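Local coordinates for insecticidal protein (Brevibacillus laterosporus, PDB 7ML9) that is toxic to western corn rootworm and probably acts by forming beta-barrel pores in membranes, at residues D27-L32 with S84-N89. Numbering follows the deposited sequence.
Sequences DVQERL and SQYKVN. With NA (sodium ion), chain F.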
ATOM      1  N   ASP A  27      13.907  -3.292 -12.504  1.00 18.47           N
ATOM      2  CA  ASP A  27      15.118  -4.033 -12.141  1.00 17.13           C
ATOM      3  C   ASP A  27      16.125  -2.996 -11.680  1.00 20.24           C
ATOM      4  O   ASP A  27      16.812  -2.377 -12.497  1.00 18.88           O
ATOM      5  CB  ASP A  27      15.618  -4.851 -13.332  1.00 19.89           C
ATOM      6  CG  ASP A  27      16.862  -5.686 -13.011  1.00 19.74           C
ATOM      7  OD1 ASP A  27      17.630  -5.354 -12.086  1.00 24.27           O
ATOM      8  OD2 ASP A  27      17.080  -6.681 -13.719  1.00 28.97           O
ATOM      9  N   VAL A  28      16.200  -2.792 -10.366  1.00 15.04           N
ATOM     10  CA  VAL A  28      16.924  -1.651  -9.827  1.00 16.54           C
ATOM     11  C   VAL A  28      18.416  -1.740 -10.157  1.00 20.56           C
ATOM     12  O   VAL A  28      19.036  -0.751 -10.568  1.00 14.75           O
ATOM     13  CB  VAL A  28      16.673  -1.538  -8.315  1.00 19.69           C
ATOM     14  CG1 VAL A  28      17.568  -0.456  -7.707  1.00 19.98           C
ATOM     15  CG2 VAL A  28      15.164  -1.225  -8.050  1.00 19.91           C
ATOM     16  N   GLN A  29      19.018  -2.921  -9.985  1.00 17.80           N
ATOM     17  CA  GLN A  29      20.448  -3.040 -10.277  1.00 21.83           C
ATOM     18  C   GLN A  29      20.751  -2.763 -11.748  1.00 18.80           C
ATOM     19  O   GLN A  29      21.726  -2.065 -12.066  1.00 16.49           O
ATOM     20  CB  GLN A  29      20.948  -4.424  -9.882  1.00 21.65           C
ATOM     21  CG  GLN A  29      21.081  -4.596  -8.390  1.00 20.48           C
ATOM     22  CD  GLN A  29      21.413  -6.020  -8.032  1.00 28.87           C
ATOM     23  OE1 GLN A  29      20.526  -6.850  -7.826  1.00 32.67           O
ATOM     24  NE2 GLN A  29      22.700  -6.319  -7.982  1.00 29.73           N
ATOM     25  N   GLU A  30      19.933  -3.298 -12.660  1.00 16.92           N
ATOM     26  CA  GLU A  30      20.168  -3.054 -14.077  1.00 21.22           C
ATOM     27  C   GLU A  30      19.965  -1.586 -14.431  1.00 20.75           C
ATOM     28  O   GLU A  30      20.712  -1.034 -15.252  1.00 18.33           O
ATOM     29  CB  GLU A  30      19.279  -3.947 -14.939  1.00 23.08           C
ATOM     30  CG  GLU A  30      19.471  -3.712 -16.441  1.00 25.22           C
ATOM     31  CD  GLU A  30      20.918  -3.965 -16.922  1.00 32.74           C
ATOM     32  OE1 GLU A  30      21.315  -3.373 -17.955  1.00 29.58           O
ATOM     33  OE2 GLU A  30      21.657  -4.757 -16.284  1.00 24.29           O
ATOM     34  N   ARG A  31      18.991  -0.916 -13.800  1.00 16.48           N
ATOM     35  CA  ARG A  31      18.821   0.512 -14.069  1.00 15.93           C
ATOM     36  C   ARG A  31      19.989   1.335 -13.534  1.00 16.62           C
ATOM     37  O   ARG A  31      20.360   2.347 -14.152  1.00 15.17           O
ATOM     38  CB  ARG A  31      17.490   1.020 -13.492  1.00 17.58           C
ATOM     39  CG  ARG A  31      16.252   0.471 -14.195  1.00 14.64           C
ATOM     40  CD  ARG A  31      16.245   0.677 -15.720  1.00 21.91           C
ATOM     41  NE  ARG A  31      16.203   2.096 -16.092  1.00 24.63           N
ATOM     42  CZ  ARG A  31      16.635   2.574 -17.261  1.00 28.77           C
ATOM     43  NH1 ARG A  31      17.137   1.748 -18.180  1.00 29.07           N
ATOM     44  NH2 ARG A  31      16.559   3.876 -17.520  1.00 26.58           N
ATOM     45  N   LEU A  32      20.583   0.934 -12.403  1.00 13.97           N
ATOM     46  CA  LEU A  32      21.784   1.621 -11.925  1.00 14.81           C
ATOM     47  C   LEU A  32      22.962   1.385 -12.862  1.00 17.32           C
ATOM     48  O   LEU A  32      23.811   2.270 -13.030  1.00 13.59           O
ATOM     49  CB  LEU A  32      22.142   1.177 -10.505  1.00 11.59           C
ATOM     50  CG  LEU A  32      21.121   1.618  -9.433  1.00 15.08           C
ATOM     51  CD1 LEU A  32      21.493   1.078  -8.075  1.00 15.92           C
ATOM     52  CD2 LEU A  32      21.029   3.145  -9.374  1.00 18.52           C
ATOM     53  N   SER A  84      29.408  -1.012  -7.935  1.00 14.92           N
ATOM     54  CA  SER A  84      29.990  -1.721  -6.806  1.00 20.45           C
ATOM     55  C   SER A  84      29.389  -1.156  -5.538  1.00 16.58           C
ATOM     56  O   SER A  84      28.815  -0.067  -5.539  1.00 15.53           O
ATOM     57  CB  SER A  84      31.526  -1.610  -6.775  1.00 18.13           C
ATOM     58  OG  SER A  84      31.926  -0.281  -6.460  1.00 22.62           O
ATOM     59  N   GLN A  85      29.536  -1.916  -4.448  1.00 17.11           N
ATOM     60  CA  GLN A  85      29.009  -1.548  -3.141  1.00 18.53           C
ATOM     61  C   GLN A  85      27.494  -1.351  -3.177  1.00 14.54           C
ATOM     62  O   GLN A  85      26.955  -0.503  -2.462  1.00 18.02           O
ATOM     63  CB  GLN A  85      29.695  -0.296  -2.586  1.00 22.44           C
ATOM     64  CG  GLN A  85      31.100  -0.535  -2.056  1.00 30.99           C
ATOM     65  CD  GLN A  85      31.844   0.763  -1.825  1.00 44.37           C
ATOM     66  OE1 GLN A  85      31.404   1.616  -1.048  1.00 51.29           O
ATOM     67  NE2 GLN A  85      32.975   0.925  -2.497  1.00 53.75           N
ATOM     68  N   TYR A  86      26.808  -2.130  -4.008  1.00 16.51           N
ATOM     69  CA  TYR A  86      25.354  -2.037  -4.090  1.00 20.18           C
ATOM     70  C   TYR A  86      24.740  -2.573  -2.802  1.00 21.13           C
ATOM     71  O   TYR A  86      25.109  -3.653  -2.336  1.00 18.58           O
ATOM     72  CB  TYR A  86      24.839  -2.818  -5.296  1.00 17.78           C
ATOM     73  CG  TYR A  86      23.328  -2.939  -5.315  1.00 20.09           C
ATOM     74  CD1 TYR A  86      22.534  -1.880  -5.731  1.00 20.73           C
ATOM     75  CD2 TYR A  86      22.694  -4.102  -4.886  1.00 21.69           C
ATOM     76  CE1 TYR A  86      21.133  -1.981  -5.726  1.00 22.55           C
ATOM     77  CE2 TYR A  86      21.303  -4.209  -4.871  1.00 20.91           C
ATOM     78  CZ  TYR A  86      20.530  -3.151  -5.299  1.00 20.82           C
ATOM     79  OH  TYR A  86      19.148  -3.250  -5.298  1.00 21.06           O
ATOM     80  N   LYS A  87      23.795  -1.828  -2.230  1.00 21.09           N
ATOM     81  CA  LYS A  87      23.247  -2.179  -0.930  1.00 22.43           C
ATOM     82  C   LYS A  87      21.838  -1.621  -0.824  1.00 23.96           C
ATOM     83  O   LYS A  87      21.597  -0.482  -1.217  1.00 21.00           O
ATOM     84  CB  LYS A  87      24.127  -1.607   0.193  1.00 22.86           C
ATOM     85  CG  LYS A  87      23.681  -1.952   1.595  1.00 34.91           C
ATOM     86  CD  LYS A  87      24.836  -1.755   2.565  1.00 34.87           C
ATOM     87  CE  LYS A  87      24.663  -2.601   3.818  1.00 53.62           C
ATOM     88  NZ  LYS A  87      23.716  -1.953   4.765  1.00 56.13           N
ATOM     89  N   VAL A  88      20.908  -2.409  -0.295  1.00 22.46           N
ATOM     90  CA  VAL A  88      19.600  -1.878   0.071  1.00 19.84           C
ATOM     91  C   VAL A  88      19.726  -1.389   1.510  1.00 23.20           C
ATOM     92  O   VAL A  88      19.952  -2.184   2.422  1.00 24.72           O
ATOM     93  CB  VAL A  88      18.491  -2.925  -0.076  1.00 22.71           C
ATOM     94  CG1 VAL A  88      17.158  -2.309   0.296  1.00 25.00           C
ATOM     95  CG2 VAL A  88      18.458  -3.465  -1.503  1.00 20.84           C
ATOM     96  N   ASN A  89      19.614  -0.079   1.712  1.00 20.95           N
ATOM     97  CA  ASN A  89      19.834   0.516   3.030  1.00 22.65           C
ATOM     98  C   ASN A  89      18.575   0.545   3.888  1.00 30.37           C
ATOM     99  O   ASN A  89      18.652   0.338   5.103  1.00 26.52           O
ATOM    100  CB  ASN A  89      20.354   1.946   2.894  1.00 24.66           C
ATOM    101  CG  ASN A  89      21.631   2.022   2.095  1.00 25.65           C
ATOM    102  OD1 ASN A  89      22.565   1.272   2.354  1.00 27.75           O
ATOM    103  ND2 ASN A  89      21.679   2.929   1.121  1.00 20.49           N
TER
HETATM  104 NA    NA F 405      19.443  -1.786 -19.612  1.00 28.58          NA
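Tyr86, on strand 86-115, reaches across to the first turn of helix 28-48, where Val28, Gln29 and Leu32 receive its ring. Just ahead of them Asp27 is the N-cap: its OD1 accepts from Glu30 N at 3.1 Å in a nearly straight bond, the N-H arriving from above the carboxylate plane. Val28 follows, and its CG1 sits near the ring plane at the phenol end, 4.0 Å from Tyr86 OH. That hydroxyl is hydrogen-bonded to the backbone carbonyl of Leu148, which pins the far end of the ring beside the helix start. Gln29 supplies the main contact. Gln29 CG lies over one face of the Tyr86 ring, 3.5 Å from its centroid and 16° off the normal, a CH-pi contact. Beyond CG the chain runs extended, and its last torsion turns the amide flat over the rim, 7° from parallel to the ring, with Gln29 CD 3.6 Å from Tyr86 CE2. Glu30 faces elsewhere: its OE1 lies 3.0 Å from a sodium ion whose site also includes Asp34, and the same oxygen is hydrogen-bonded to Arg37. One turn on from Val28, Leu32 brings CD1 to the ring's edge, 3.9 Å from Tyr86 CE1, while its side chain also touches Val223 of strand 201-229. Tyr86 already points its CB at the helix, and CG anti to the backbone N (chi1 171°) extends the ring in that direction. Tyr86 is thus one of the points where the capped helix start packs on the mixed sheet, beside the backbone bond of Val28 with Lys147 and the contact of Leu32 with Val223, in an elongated, beta-rich molecule of the aerolysin/ETX-MTX2 pore-forming clan.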